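Long-range contacts in trichothecene 3-O-acetyltransferase TRI101 (Fusarium sporotrichioides, PDB 2ZBA), which transfers an acetyl group from acetyl-coenzyme A to the 3-hydroxyl of trichothecenes during biosynthesis of these mycotoxins: residues Q31-Y36 and I158-G163; C393-F398 and K425-E430; K56-T61 and R178-A183; V125-T130 and L147-F152. All coordinates share one frame; numbering follows the deposited sequence.

Three of the four contacts are built from the N-terminal part of the chain. Contacts 1 and 4, about 7 Å apart between centres, meet on one mixed sheet, where strand 156-164 sits between strands 29-37 and 146-153; contact 4 is nested inside the chain loop that contact 1 closes. Contact 3, about 16 Å from contact 1 between centres, is the crossing of helices 44-61 and 170-184, and its segments alternate with those of contact 1 along the chain. Contact 2 comes last, about 13 Å from contact 1 between centres. Through Tyr396 and Phe398, which reach Tyr36 and helix 170-184, its segment 393-398 joins the C-terminal sheet to the N-terminal sheet and its helix.

Contact 1: Q31-Y36 and I158-G163; sequences QISLVY and ILTVNG
Ile32 faces Val161 and Leu34 faces Leu159 as hydrogen-bonded pairs of two antiparallel strands, 29-37 and 156-164, neighbours in the N-terminal mixed sheet of this BAHD-superfamily acyltransferase. Leu34 N reaches Leu159 O at 2.7 Å and Leu159 N returns to Leu34 O at 2.8 Å; the Ile32 and Val161 pair is less even, the bond from Ile32 N to Val161 O being 3.1 Å long and bent to 144° at the hydrogen. Between them Ser33 faces Thr160 as a non-hydrogen-bonded pair, where Ser33 CA gives a CA-H...O contact to Leu159 O and Thr160 CA one to Ile32 O.

One face of the sheet carries Gln31, Ser33, Val35, Ile158, Thr160 and Asn162. Here Ser33 OG donates to Thr160 OG1 at 3.0 Å; both oxygens stand anti to their carbonyl carbons (chi1 about -60°), which brings them together. Thr160 OG1 is bonded in turn to Val125 O. Val35 and Ile158 lie side by side, CG2 of the valine 3.9 Å from CG1 of the isoleucine. The other face carries Ile32, Leu34, Leu159 and Val161; Ile32 and Val161 are covered by Ile177 of helix 170-184.

Farther out, strand 407-409 flanks strand 29-37, and strand 156-164 runs directly into the HXXXD motif characteristic of BAHD acyltransferases. Gln31 and Asn162 extend alongside each other, their amide planes 63° apart, yet their polar ends go to other partners: Gln31 OE1 to Arg410, Gln31 NE2 to Glu122, and Asn162 ND2 to Arg128 O. Asn162 OD1, buried without a polar partner, lies 3.4 Å from Gln31 CG.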
# COMPACT_ATOMS: atom_id res chain seq x y z
N GLN A 31 -3.82 0.54 6.03
CA GLN A 31 -5.27 0.71 6.17
C GLN A 31 -5.99 0.78 4.81
O GLN A 31 -5.47 1.38 3.88
CB GLN A 31 -5.60 1.99 6.93
CG GLN A 31 -5.06 2.09 8.34
CD GLN A 31 -5.12 3.48 8.87
OE1 GLN A 31 -5.03 4.45 8.10
NE2 GLN A 31 -5.26 3.62 10.20
N ILE A 32 -7.18 0.17 4.71
CA ILE A 32 -8.01 0.28 3.50
C ILE A 32 -9.50 0.28 3.88
O ILE A 32 -9.93 -0.49 4.74
CB ILE A 32 -7.70 -0.83 2.45
CG1 ILE A 32 -8.40 -0.57 1.11
CG2 ILE A 32 -8.05 -2.22 2.99
CD1 ILE A 32 -7.77 0.52 0.24
N SER A 33 -10.28 1.16 3.25
CA SER A 33 -11.70 1.27 3.60
C SER A 33 -12.59 0.91 2.43
O SER A 33 -12.39 1.42 1.32
CB SER A 33 -12.06 2.68 4.05
OG SER A 33 -11.36 3.03 5.21
N LEU A 34 -13.59 0.06 2.69
CA LEU A 34 -14.57 -0.32 1.67
C LEU A 34 -15.92 0.25 2.08
O LEU A 34 -16.42 -0.08 3.15
CB LEU A 34 -14.65 -1.83 1.50
CG LEU A 34 -13.53 -2.55 0.73
CD1 LEU A 34 -12.10 -2.19 1.21
CD2 LEU A 34 -13.75 -4.08 0.74
N VAL A 35 -16.49 1.10 1.22
CA VAL A 35 -17.78 1.76 1.46
C VAL A 35 -18.93 1.11 0.66
O VAL A 35 -18.80 0.88 -0.55
CB VAL A 35 -17.70 3.25 1.11
CG1 VAL A 35 -18.96 4.01 1.58
CG2 VAL A 35 -16.42 3.87 1.72
N TYR A 36 -20.05 0.84 1.35
CA TYR A 36 -21.27 0.24 0.80
C TYR A 36 -22.50 1.07 1.21
O TYR A 36 -22.54 1.59 2.33
CB TYR A 36 -21.49 -1.17 1.33
CG TYR A 36 -20.36 -2.17 1.17
CD1 TYR A 36 -20.40 -3.14 0.17
CD2 TYR A 36 -19.28 -2.16 2.05
CE1 TYR A 36 -19.35 -4.07 0.04
CE2 TYR A 36 -18.25 -3.07 1.93
CZ TYR A 36 -18.28 -4.01 0.94
OH TYR A 36 -17.22 -4.90 0.85
N ILE A 158 -18.97 1.73 6.26
CA ILE A 158 -17.53 1.70 5.96
C ILE A 158 -16.82 0.58 6.72
O ILE A 158 -16.80 0.56 7.97
CB ILE A 158 -16.84 3.05 6.26
CG1 ILE A 158 -17.52 4.19 5.50
CG2 ILE A 158 -15.35 2.98 5.89
CD1 ILE A 158 -17.01 5.55 5.88
N LEU A 159 -16.27 -0.37 5.98
CA LEU A 159 -15.44 -1.39 6.59
C LEU A 159 -13.98 -1.01 6.36
O LEU A 159 -13.56 -0.79 5.22
CB LEU A 159 -15.71 -2.75 5.98
CG LEU A 159 -14.79 -3.88 6.44
CD1 LEU A 159 -14.97 -4.16 7.93
CD2 LEU A 159 -15.09 -5.08 5.65
N THR A 160 -13.23 -0.91 7.46
CA THR A 160 -11.82 -0.57 7.39
C THR A 160 -11.00 -1.74 7.89
O THR A 160 -11.30 -2.31 8.94
CB THR A 160 -11.52 0.65 8.23
OG1 THR A 160 -12.30 1.75 7.76
CG2 THR A 160 -10.04 1.00 8.16
N VAL A 161 -9.98 -2.14 7.11
CA VAL A 161 -9.11 -3.25 7.50
C VAL A 161 -7.66 -2.80 7.69
O VAL A 161 -7.07 -2.17 6.78
CB VAL A 161 -9.17 -4.43 6.52
CG1 VAL A 161 -8.37 -5.62 7.06
CG2 VAL A 161 -10.63 -4.83 6.27
N ASN A 162 -7.09 -3.12 8.87
CA ASN A 162 -5.71 -2.77 9.25
C ASN A 162 -4.80 -3.98 9.25
O ASN A 162 -5.17 -5.02 9.78
CB ASN A 162 -5.66 -2.15 10.66
CG ASN A 162 -5.90 -0.66 10.67
OD1 ASN A 162 -6.87 -0.16 10.09
ND2 ASN A 162 -5.00 0.07 11.33
N GLY A 163 -3.61 -3.85 8.67
CA GLY A 163 -2.64 -4.95 8.65
C GLY A 163 -1.27 -4.43 9.08
O GLY A 163 -0.80 -3.45 8.55

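Contact 2: C393-F398 and K425-E430; sequences CWEYDF and KKPDGE
The lead into the counterpart of the BAHD DFGWG motif, which begins here with Asp397-Phe398-Gly399-Phe400, is the 3-10 segment 393-395, where Trp394 is laid against Lys426 and Pro427 of a type I turn. Asp397 bridges Arg185 and Lys404, in keeping with the structural role this motif has in the family. The turn joins antiparallel strands 419-422 and 431-438 in a type I plus G1 bulge pattern (Gly429 N to Lys426 O, Lys426 N to Glu430 O), with an Asx turn from Asp428 OD1 to Glu430 N. At its start, the Lys425 side chain comes within about 5 Å of the bound coenzyme A.

A single face of the indole receives both residues. Lys426 CG stands 3.7 Å from the centroid of the Trp394 six-membered ring, 14° off its normal, and the chain runs on extended over the benzo part. Pro427 CD sits 3.8 Å from the centroid of the Trp394 five-membered ring. The indole NE1 bonds to Pro424 O, which helps fix the ring plane.

The lysine contact is dispersion and CH-pi packing of an aliphatic chain; Pro427 CD, bonded to the imide nitrogen, is probably polarised somewhat toward the electron-rich indole.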
# COMPACT_ATOMS: atom_id res chain seq x y z
N CYS A 393 -10.02 -5.49 -4.12
CA CYS A 393 -11.02 -5.15 -3.08
C CYS A 393 -12.41 -4.70 -3.59
O CYS A 393 -13.39 -4.81 -2.84
CB CYS A 393 -10.47 -4.10 -2.11
SG CYS A 393 -9.58 -4.78 -0.69
N TRP A 394 -12.48 -4.17 -4.82
CA TRP A 394 -13.76 -3.77 -5.43
C TRP A 394 -14.71 -4.94 -5.67
O TRP A 394 -15.87 -4.72 -6.05
CB TRP A 394 -13.53 -3.07 -6.79
CG TRP A 394 -12.98 -1.68 -6.72
CD1 TRP A 394 -11.67 -1.31 -6.85
CD2 TRP A 394 -13.72 -0.47 -6.56
NE1 TRP A 394 -11.55 0.05 -6.76
CE2 TRP A 394 -12.80 0.60 -6.58
CE3 TRP A 394 -15.08 -0.18 -6.38
CZ2 TRP A 394 -13.18 1.92 -6.43
CZ3 TRP A 394 -15.47 1.13 -6.25
CH2 TRP A 394 -14.52 2.17 -6.26
N GLU A 395 -14.22 -6.16 -5.48
CA GLU A 395 -14.96 -7.39 -5.76
C GLU A 395 -15.60 -8.08 -4.54
O GLU A 395 -16.37 -9.02 -4.71
CB GLU A 395 -14.07 -8.40 -6.49
CG GLU A 395 -13.61 -7.93 -7.88
CD GLU A 395 -14.78 -7.71 -8.84
OE1 GLU A 395 -15.74 -8.54 -8.82
OE2 GLU A 395 -14.75 -6.71 -9.59
N TYR A 396 -15.26 -7.66 -3.32
CA TYR A 396 -15.66 -8.41 -2.14
C TYR A 396 -16.95 -7.85 -1.56
O TYR A 396 -17.07 -6.64 -1.36
CB TYR A 396 -14.56 -8.43 -1.06
CG TYR A 396 -13.15 -8.63 -1.59
CD1 TYR A 396 -12.90 -9.47 -2.69
CD2 TYR A 396 -12.06 -8.00 -0.98
CE1 TYR A 396 -11.60 -9.63 -3.19
CE2 TYR A 396 -10.76 -8.18 -1.46
CZ TYR A 396 -10.54 -8.99 -2.56
OH TYR A 396 -9.27 -9.18 -3.04
N ASP A 397 -17.90 -8.74 -1.30
CA ASP A 397 -19.22 -8.37 -0.80
C ASP A 397 -19.44 -8.83 0.64
O ASP A 397 -20.25 -8.25 1.36
CB ASP A 397 -20.32 -8.91 -1.72
CG ASP A 397 -20.30 -10.43 -1.82
OD1 ASP A 397 -19.82 -10.95 -2.85
OD2 ASP A 397 -20.76 -11.12 -0.89
N PHE A 398 -18.69 -9.87 1.05
CA PHE A 398 -18.67 -10.43 2.42
C PHE A 398 -19.98 -11.09 2.90
O PHE A 398 -20.22 -11.17 4.11
CB PHE A 398 -18.25 -9.37 3.46
CG PHE A 398 -16.89 -8.78 3.24
CD1 PHE A 398 -15.75 -9.45 3.67
CD2 PHE A 398 -16.75 -7.54 2.61
CE1 PHE A 398 -14.49 -8.89 3.47
CE2 PHE A 398 -15.50 -6.98 2.39
CZ PHE A 398 -14.36 -7.66 2.83
N LYS A 425 -7.77 -0.40 -8.79
CA LYS A 425 -8.31 0.14 -10.02
C LYS A 425 -9.79 -0.19 -10.10
O LYS A 425 -10.19 -1.37 -9.98
CB LYS A 425 -7.52 -0.40 -11.22
CG LYS A 425 -8.08 -0.11 -12.61
CD LYS A 425 -7.28 -0.91 -13.62
CE LYS A 425 -8.11 -1.33 -14.83
NZ LYS A 425 -7.41 -2.47 -15.54
N LYS A 426 -10.61 0.85 -10.28
CA LYS A 426 -12.07 0.68 -10.29
C LYS A 426 -12.42 -0.25 -11.45
O LYS A 426 -11.73 -0.23 -12.46
CB LYS A 426 -12.79 2.03 -10.41
CG LYS A 426 -14.24 2.02 -9.97
CD LYS A 426 -14.72 3.45 -9.70
CE LYS A 426 -16.20 3.48 -9.33
NZ LYS A 426 -16.74 4.83 -9.61
N PRO A 427 -13.45 -1.10 -11.27
CA PRO A 427 -13.85 -2.03 -12.33
C PRO A 427 -14.09 -1.41 -13.70
O PRO A 427 -14.08 -2.14 -14.70
CB PRO A 427 -15.13 -2.66 -11.76
CG PRO A 427 -14.86 -2.66 -10.28
CD PRO A 427 -14.24 -1.31 -10.04
N ASP A 428 -14.27 -0.09 -13.76
CA ASP A 428 -14.45 0.65 -15.02
C ASP A 428 -13.13 1.14 -15.63
O ASP A 428 -13.11 1.59 -16.77
CB ASP A 428 -15.48 1.80 -14.88
CG ASP A 428 -15.02 2.94 -13.96
OD1 ASP A 428 -13.83 3.04 -13.61
OD2 ASP A 428 -15.89 3.78 -13.58
N GLY A 429 -12.05 1.04 -14.86
CA GLY A 429 -10.69 1.37 -15.31
C GLY A 429 -10.18 2.68 -14.75
O GLY A 429 -9.06 3.09 -15.05
N GLU A 430 -11.00 3.36 -13.95
CA GLU A 430 -10.59 4.62 -13.36
C GLU A 430 -9.50 4.37 -12.35
O GLU A 430 -9.55 3.39 -11.60
CB GLU A 430 -11.78 5.32 -12.68
CG GLU A 430 -11.42 6.63 -11.96
CD GLU A 430 -12.45 7.04 -10.91
OE1 GLU A 430 -12.75 6.25 -9.98
OE2 GLU A 430 -12.96 8.18 -11.01

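Contact 3: K56-T61 and R178-A183; sequences KRLSQT and RLLSKA
Leu58 of helix 44-61 supplies most of the apolar contact with helix 170-184. Its CG is anti to the backbone N (chi1 -169°), which sends the two methyls onto the backbone and CB atoms of the facing helix: CD1 lies 3.8 Å from Leu179 CB, while Leu58 CD2 approaches Leu180 CB at 4.2 Å, the two leucine side chains crossing at about a right angle. Ala183 CB packs directly against the Arg57-Leu58 backbone, 4.0 Å from both Leu58 N and Arg57 CB.

The segment axes come within 8.8 Å and their directions differ by 114°. The two helices follow strands 29-37 and 156-164 of the N-terminal mixed sheet, and helix 170-184 comes just after the HXXXD motif. Leu180 also touches Leu51 and Leu55, and Leu179 reaches helix 191-197.

The polar contact is one hydrogen bond. Arg57, bent at CG-CD, brings NH1 to Ala183 O at 2.8 Å; the oxygen lies near the guanidinium plane, and the donor comes in almost straight down the carbonyl (C=O...N 173°). Ala183 belongs to the last helix turn, whose partial negative charge would probably favour a cationic donor. Within helix 44-61, Thr61 OG1 donates to Arg57 O at 3.3 Å.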
# COMPACT_ATOMS: atom_id res chain seq x y z
N LYS A 56 -14.44 -15.93 12.49
CA LYS A 56 -14.24 -17.22 13.17
C LYS A 56 -13.81 -18.31 12.19
O LYS A 56 -12.89 -19.08 12.48
CB LYS A 56 -15.50 -17.66 13.91
CG LYS A 56 -15.85 -16.79 15.12
N ARG A 57 -14.50 -18.36 11.05
CA ARG A 57 -14.26 -19.36 10.01
C ARG A 57 -12.85 -19.28 9.44
O ARG A 57 -12.19 -20.31 9.24
CB ARG A 57 -15.31 -19.20 8.89
CG ARG A 57 -15.56 -20.48 8.07
CD ARG A 57 -16.93 -20.48 7.37
NE ARG A 57 -18.03 -20.60 8.33
CZ ARG A 57 -19.03 -19.74 8.48
NH1 ARG A 57 -19.13 -18.64 7.73
NH2 ARG A 57 -19.95 -19.98 9.41
N LEU A 58 -12.39 -18.05 9.17
CA LEU A 58 -11.02 -17.77 8.72
C LEU A 58 -9.97 -18.15 9.77
O LEU A 58 -9.00 -18.84 9.45
CB LEU A 58 -10.87 -16.30 8.33
CG LEU A 58 -9.58 -15.90 7.59
CD1 LEU A 58 -9.70 -16.26 6.12
CD2 LEU A 58 -9.31 -14.41 7.78
N SER A 59 -10.19 -17.73 11.01
CA SER A 59 -9.33 -18.10 12.16
C SER A 59 -9.25 -19.58 12.48
O SER A 59 -8.27 -20.02 13.08
CB SER A 59 -9.75 -17.36 13.43
OG SER A 59 -9.72 -15.96 13.24
N GLN A 60 -10.28 -20.35 12.13
CA GLN A 60 -10.29 -21.80 12.38
C GLN A 60 -9.41 -22.53 11.38
O GLN A 60 -8.68 -23.46 11.74
CB GLN A 60 -11.72 -22.37 12.35
CG GLN A 60 -12.60 -21.93 13.52
CD GLN A 60 -13.99 -22.60 13.51
OE1 GLN A 60 -14.57 -22.88 12.45
N THR A 61 -9.45 -22.09 10.13
CA THR A 61 -8.59 -22.64 9.10
C THR A 61 -7.15 -22.13 9.26
O THR A 61 -6.21 -22.91 9.12
CB THR A 61 -9.15 -22.34 7.69
OG1 THR A 61 -10.55 -22.64 7.67
CG2 THR A 61 -8.45 -23.18 6.62
N ARG A 178 -9.64 -11.09 0.71
CA ARG A 178 -10.34 -11.95 -0.25
C ARG A 178 -10.83 -13.23 0.42
O ARG A 178 -12.00 -13.61 0.26
CB ARG A 178 -9.41 -12.27 -1.43
CG ARG A 178 -10.02 -13.06 -2.59
CD ARG A 178 -8.94 -13.36 -3.63
NE ARG A 178 -8.44 -12.14 -4.27
CZ ARG A 178 -7.17 -11.70 -4.25
NH1 ARG A 178 -6.20 -12.40 -3.65
NH2 ARG A 178 -6.88 -10.56 -4.87
N LEU A 179 -9.96 -13.87 1.21
CA LEU A 179 -10.30 -15.11 1.91
C LEU A 179 -11.32 -14.92 3.05
O LEU A 179 -12.12 -15.81 3.31
CB LEU A 179 -9.05 -15.85 2.41
CG LEU A 179 -8.09 -16.43 1.35
CD1 LEU A 179 -7.02 -17.24 2.02
CD2 LEU A 179 -8.78 -17.28 0.27
N LEU A 180 -11.26 -13.77 3.72
CA LEU A 180 -12.29 -13.41 4.69
C LEU A 180 -13.67 -13.23 4.02
O LEU A 180 -14.71 -13.55 4.62
CB LEU A 180 -11.91 -12.13 5.44
CG LEU A 180 -12.92 -11.62 6.48
CD1 LEU A 180 -13.13 -12.66 7.56
CD2 LEU A 180 -12.46 -10.30 7.08
N SER A 181 -13.67 -12.72 2.79
CA SER A 181 -14.92 -12.57 2.05
C SER A 181 -15.52 -13.92 1.73
O SER A 181 -16.72 -14.11 1.93
CB SER A 181 -14.74 -11.73 0.79
OG SER A 181 -16.00 -11.29 0.31
N LYS A 182 -14.70 -14.85 1.23
CA LYS A 182 -15.09 -16.25 1.02
C LYS A 182 -15.63 -16.91 2.29
O LYS A 182 -16.70 -17.50 2.27
CB LYS A 182 -13.92 -17.08 0.48
CG LYS A 182 -13.60 -16.85 -1.00
CD LYS A 182 -12.47 -17.74 -1.47
CE LYS A 182 -12.89 -19.19 -1.53
NZ LYS A 182 -12.01 -19.98 -2.44
N ALA A 183 -14.87 -16.79 3.39
CA ALA A 183 -15.26 -17.28 4.72
C ALA A 183 -16.57 -16.70 5.24
O ALA A 183 -17.27 -17.35 6.02
CB ALA A 183 -14.14 -17.03 5.72

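Contact 4: V125-T130 and L147-F152; sequences VAPRKT and LLQLNF
Val125, the last residue of helix 122-125, offers its carbonyl to the amide of Asn151: ND2 bonds to Val125 O at 2.9 Å, with an angle of 161° at the hydrogen. The other bond from Asn151 ND2 goes to Ile158 O, and Asn151 OD1 accepts from Gln149 NE2 at 3.0 Å, so all three bonds fix the flip of the Asn151 amide.

Ala126 turns its methyl from this strand toward Gln31 and Thr160. Its carbonyl O instead shares a water with the strand, the water lying 2.6 Å from Ala126 O and 3.0 Å from Gln149 NE2. The loop thus lies across the face of the five-stranded sheet that bears Leu147, Gln149 and Asn151, running roughly opposite to strand 146-153, with side-chain and water-mediated bonds in place of strand pairing.

Pro127 drops its ring between Leu147 and Gln149. CG meets Leu147 CB at 3.7 Å and Pro127 CD meets Gln149 CB at the same distance. Gln149, with CG anti to the backbone N (chi1 -175°) and bent at the next bond, lays OE1 3.2 Å from Pro127 CA, beside a proline nitrogen that has no hydrogen to give.

Arg128 slides its aliphatic part over the Leu147 methyls, CG being 3.7 Å from Leu147 CD2, before bending at CG-CD; its NH2 bonds to Pro142 O. Beyond it, Lys129 NZ forms salt bridges with Glu122 and Glu414.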
# COMPACT_ATOMS: atom_id res chain seq x y z
N VAL A 125 -12.44 6.49 11.03
CA VAL A 125 -12.83 5.23 10.38
C VAL A 125 -12.00 3.97 10.66
O VAL A 125 -12.45 2.85 10.38
CB VAL A 125 -13.06 5.39 8.84
CG1 VAL A 125 -14.24 6.35 8.57
CG2 VAL A 125 -11.77 5.85 8.11
N ALA A 126 -10.81 4.13 11.24
CA ALA A 126 -9.86 3.02 11.42
C ALA A 126 -9.65 2.64 12.90
O ALA A 126 -9.69 3.51 13.78
CB ALA A 126 -8.54 3.36 10.76
N PRO A 127 -9.42 1.34 13.18
CA PRO A 127 -9.28 0.90 14.58
C PRO A 127 -7.95 1.27 15.22
O PRO A 127 -7.87 1.35 16.46
CB PRO A 127 -9.44 -0.63 14.48
CG PRO A 127 -8.94 -0.97 13.10
CD PRO A 127 -9.30 0.21 12.23
N ARG A 128 -6.93 1.50 14.40
CA ARG A 128 -5.62 1.98 14.86
C ARG A 128 -5.02 2.90 13.81
O ARG A 128 -5.33 2.78 12.63
CB ARG A 128 -4.65 0.82 14.96
CG ARG A 128 -4.70 0.01 16.19
CD ARG A 128 -3.51 -0.88 16.09
NE ARG A 128 -2.29 -0.14 16.40
CZ ARG A 128 -1.49 -0.43 17.42
NH1 ARG A 128 -0.39 0.28 17.64
NH2 ARG A 128 -1.78 -1.46 18.22
N LYS A 129 -4.09 3.74 14.24
CA LYS A 129 -3.42 4.69 13.35
C LYS A 129 -2.38 4.04 12.42
O LYS A 129 -1.84 2.96 12.71
CB LYS A 129 -2.78 5.80 14.16
CG LYS A 129 -3.76 6.81 14.74
CD LYS A 129 -3.06 7.74 15.75
CE LYS A 129 -1.91 8.52 15.13
NZ LYS A 129 -2.39 9.49 14.10
N THR A 130 -2.10 4.70 11.30
CA THR A 130 -1.09 4.24 10.35
C THR A 130 0.31 4.24 10.99
O THR A 130 1.05 3.27 10.88
CB THR A 130 -1.10 5.10 9.05
OG1 THR A 130 -2.39 5.01 8.42
CG2 THR A 130 -0.02 4.61 8.06
N LEU A 147 -6.66 -5.98 12.20
CA LEU A 147 -7.77 -5.38 12.96
C LEU A 147 -8.82 -4.92 11.98
O LEU A 147 -8.51 -4.51 10.86
CB LEU A 147 -7.31 -4.17 13.80
CG LEU A 147 -6.33 -4.23 14.99
CD1 LEU A 147 -4.90 -4.05 14.51
CD2 LEU A 147 -6.67 -3.10 15.95
N LEU A 148 -10.08 -4.95 12.40
CA LEU A 148 -11.17 -4.50 11.53
C LEU A 148 -12.02 -3.47 12.25
O LEU A 148 -12.25 -3.57 13.46
CB LEU A 148 -12.03 -5.69 11.06
CG LEU A 148 -11.37 -6.71 10.11
CD1 LEU A 148 -10.64 -7.81 10.89
CD2 LEU A 148 -12.35 -7.33 9.14
N GLN A 149 -12.46 -2.46 11.51
CA GLN A 149 -13.50 -1.59 12.02
C GLN A 149 -14.68 -1.55 11.08
O GLN A 149 -14.53 -1.28 9.89
CB GLN A 149 -12.97 -0.18 12.24
CG GLN A 149 -13.97 0.73 12.87
CD GLN A 149 -13.31 1.70 13.77
OE1 GLN A 149 -12.43 1.31 14.56
NE2 GLN A 149 -13.67 2.97 13.66
N LEU A 150 -15.86 -1.82 11.63
CA LEU A 150 -17.10 -1.73 10.90
C LEU A 150 -17.79 -0.47 11.38
O LEU A 150 -18.16 -0.36 12.55
CB LEU A 150 -17.94 -2.97 11.19
CG LEU A 150 -19.02 -3.45 10.22
CD1 LEU A 150 -18.49 -3.63 8.79
CD2 LEU A 150 -19.62 -4.75 10.77
N ASN A 151 -17.90 0.51 10.49
CA ASN A 151 -18.50 1.80 10.84
C ASN A 151 -19.91 1.87 10.27
O ASN A 151 -20.12 1.51 9.11
CB ASN A 151 -17.67 2.95 10.26
CG ASN A 151 -16.24 2.96 10.76
OD1 ASN A 151 -15.96 3.49 11.85
ND2 ASN A 151 -15.31 2.39 9.97
N PHE A 152 -20.87 2.32 11.08
CA PHE A 152 -22.22 2.59 10.58
C PHE A 152 -22.29 4.06 10.20
O PHE A 152 -22.02 4.92 11.02
CB PHE A 152 -23.30 2.31 11.63
CG PHE A 152 -23.28 0.92 12.20
CD1 PHE A 152 -22.77 -0.16 11.48
CD2 PHE A 152 -23.83 0.68 13.47
CE1 PHE A 152 -22.77 -1.46 12.01
CE2 PHE A 152 -23.83 -0.60 14.02
CZ PHE A 152 -23.30 -1.67 13.28
O HOH W 1 -11.62 4.97 14.68